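Local coordinates for protein peptidase M14, carboxypeptidase A (Thermoplasmatales archaeon SCGC AB-540-F20, PDB 4XED) that is probably a metallocarboxypeptidase of the M14 family, whose calcium-binding PKD domain, the part described here, may mediate protein binding, at residues I9-T13 and S89-L93. Residues are numbered along the deposited sequence; the frame is centred on the assembly and turned at random.
Sequences IPNVT and SWGTL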
ATOM      1  N   ILE A   9       9.219   5.463   3.062  1.00  7.55           N
ATOM      2  CA  ILE A   9       7.817   5.554   2.752  1.00  7.69           C
ATOM      3  C   ILE A   9       7.509   4.702   1.520  1.00  7.26           C
ATOM      4  O   ILE A   9       8.177   4.824   0.470  1.00  7.50           O
ATOM      5  CB  ILE A   9       7.468   7.012   2.445  1.00  8.16           C
ATOM      6  CG1 ILE A   9       7.741   7.888   3.654  1.00 10.51           C
ATOM      7  CG2 ILE A   9       6.038   7.130   2.075  1.00 11.16           C
ATOM      8  CD1 ILE A   9       7.593   9.381   3.413  1.00 13.72           C
ATOM      9  N   PRO A  10       6.452   3.871   1.589  1.00  6.20           N
ATOM     10  CA  PRO A  10       6.148   3.057   0.416  1.00  6.56           C
ATOM     11  C   PRO A  10       5.686   3.829  -0.796  1.00  6.03           C
ATOM     12  O   PRO A  10       5.084   4.902  -0.692  1.00  7.42           O
ATOM     13  CB  PRO A  10       5.028   2.134   0.912  1.00  5.28           C
ATOM     14  CG  PRO A  10       5.264   2.033   2.408  1.00  6.63           C
ATOM     15  CD  PRO A  10       5.703   3.397   2.779  1.00  7.18           C
ATOM     16  N   ASN A  11       5.947   3.220  -1.941  1.00  4.82           N
ATOM     17  CA  ASN A  11       5.421   3.656  -3.218  1.00  4.48           C
ATOM     18  C   ASN A  11       4.255   2.747  -3.620  1.00  5.22           C
ATOM     19  O   ASN A  11       4.309   1.537  -3.427  1.00  6.07           O
ATOM     20  CB  ASN A  11       6.519   3.583  -4.276  1.00  5.01           C
ATOM     21  CG  ASN A  11       7.600   4.590  -4.065  1.00  6.19           C
ATOM     22  OD1 ASN A  11       7.434   5.768  -4.402  1.00  7.00           O
ATOM     23  ND2 ASN A  11       8.671   4.174  -3.397  1.00  6.40           N
ATOM     24  N   VAL A  12       3.235   3.360  -4.238  1.00  5.32           N
ATOM     25  CA  VAL A  12       2.039   2.687  -4.730  1.00  6.03           C
ATOM     26  C   VAL A  12       1.755   3.110  -6.169  1.00  4.63           C
ATOM     27  O   VAL A  12       1.542   4.298  -6.398  1.00  5.95           O
ATOM     28  CB  VAL A  12       0.781   3.068  -3.885  1.00  8.90           C
ATOM     29  CG1 VAL A  12      -0.429   2.273  -4.353  1.00 11.63           C
ATOM     30  CG2 VAL A  12       1.035   2.950  -2.385  1.00 12.08           C
ATOM     31  N   THR A  13       1.768   2.182  -7.122  1.00  4.91           N
ATOM     32  CA  THR A  13       1.390   2.535  -8.488  1.00  5.60           C
ATOM     33  C   THR A  13       0.278   1.629  -8.987  1.00  6.26           C
ATOM     34  O   THR A  13       0.205   0.455  -8.625  1.00  7.89           O
ATOM     35  CB  THR A  13       2.605   2.511  -9.482  1.00  5.72           C
ATOM     36  OG1 THR A  13       3.158   1.196  -9.551  1.00  6.54           O
ATOM     37  CG2 THR A  13       3.676   3.490  -9.050  1.00  7.06           C
ATOM     38  N   SER A  89       6.154   6.628   7.378  1.00  5.32           N
ATOM     39  CA  SER A  89       5.047   7.470   6.945  1.00  5.37           C
ATOM     40  C   SER A  89       4.267   6.803   5.797  1.00  5.44           C
ATOM     41  O   SER A  89       4.654   5.742   5.333  1.00  5.79           O
ATOM     42  CB  SER A  89       5.554   8.859   6.562  1.00  6.01           C
ATOM     43  OG  SER A  89       5.842   9.578   7.731  1.00  6.25           O
ATOM     44  N   TRP A  90       3.206   7.438   5.324  1.00  5.66           N
ATOM     45  CA  TRP A  90       2.357   6.822   4.336  1.00  5.27           C
ATOM     46  C   TRP A  90       2.684   7.294   2.928  1.00  5.51           C
ATOM     47  O   TRP A  90       2.866   8.505   2.689  1.00  7.45           O
ATOM     48  CB  TRP A  90       0.929   7.266   4.561  1.00  6.00           C
ATOM     49  CG  TRP A  90       0.247   6.948   5.840  1.00  6.29           C
ATOM     50  CD1 TRP A  90       0.130   7.742   6.936  1.00  9.34           C
ATOM     51  CD2 TRP A  90      -0.522   5.772   6.102  1.00  6.83           C
ATOM     52  NE1 TRP A  90      -0.654   7.125   7.871  1.00  9.68           N
ATOM     53  CE2 TRP A  90      -1.077   5.916   7.387  1.00  7.86           C
ATOM     54  CE3 TRP A  90      -0.799   4.614   5.381  1.00  6.56           C
ATOM     55  CZ2 TRP A  90      -1.895   4.956   7.961  1.00  8.54           C
ATOM     56  CZ3 TRP A  90      -1.649   3.659   5.955  1.00  7.47           C
ATOM     57  CH2 TRP A  90      -2.176   3.849   7.232  1.00  8.41           C
ATOM     58  N   GLY A  91       2.693   6.366   1.980  1.00  5.20           N
ATOM     59  CA  GLY A  91       2.642   6.698   0.567  1.00  5.05           C
ATOM     60  C   GLY A  91       1.185   6.677   0.153  1.00  4.90           C
ATOM     61  O   GLY A  91       0.383   5.956   0.764  1.00  7.35           O
ATOM     62  N   THR A  92       0.805   7.488  -0.829  1.00  5.02           N
ATOM     63  CA  THR A  92      -0.599   7.616  -1.211  1.00  5.66           C
ATOM     64  C   THR A  92      -0.797   7.721  -2.719  1.00  5.50           C
ATOM     65  O   THR A  92       0.059   8.272  -3.447  1.00  6.48           O
ATOM     66  CB  THR A  92      -1.289   8.839  -0.530  1.00  7.99           C
ATOM     67  OG1 THR A  92      -0.973  10.054  -1.211  1.00 12.00           O
ATOM     68  CG2 THR A  92      -0.911   8.980   0.945  1.00  7.29           C
ATOM     69  N   LEU A  93      -1.931   7.186  -3.172  1.00  5.25           N
ATOM     70  CA  LEU A  93      -2.371   7.277  -4.563  1.00  5.85           C
ATOM     71  C   LEU A  93      -3.869   7.458  -4.572  1.00  4.68           C
ATOM     72  O   LEU A  93      -4.601   6.660  -3.990  1.00  6.66           O
ATOM     73  CB  LEU A  93      -2.027   5.986  -5.297  1.00  6.36           C
ATOM     74  CG  LEU A  93      -2.283   5.965  -6.800  1.00  7.07           C
ATOM     75  CD1 LEU A  93      -1.379   6.928  -7.574  1.00  8.12           C
ATOM     76  CD2 LEU A  93      -2.147   4.556  -7.364  1.00  9.93           C
TER
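Strand 11-13 and the 91-93 part of strand 91-97 run nearly parallel, 16° apart with axes 6.0 Å from each other at closest approach, yet no hydrogen bond joins them. They are edge strands of the two antiparallel sheets of the PKD domain's Ig-like beta sandwich: N11 and T13 bond through their backbones to V29 and T27 in one sheet, G91 and L93 to A78 and V76 in the other. Along this margin the sheets meet by packing, and the backbones are closest at P10 and G91, whose CA atoms lie 5.1 Å apart. Further along, V12 and L93 point toward each other, V12 CG1 lying 4.2 Å from L93 CB, and their CA atoms are 6.4 Å apart. L93 CD2 also lies 3.8 Å from V12 O. V12 touches both sheets, through F28 and A78, while L93 leans on Y26. Ahead of strand 11-13, I9 lies over the backbone of W90 and G91, its CG2 3.4 Å from G91 N and its CG1 3.8 Å from S89 CB. The ring of P10 packs on A80, with CD 3.6 Å from S89 O. The CA-to-CB bond of W90 points away from 9-13, and its indole makes a cation-pi contact with R77. Lacking a side chain, G91 lets P10 O come within 3.3 Å of its CA in a CA-H...O contact, 157° at the hydrogen; a CB there would sit 1.9 Å from P10 O.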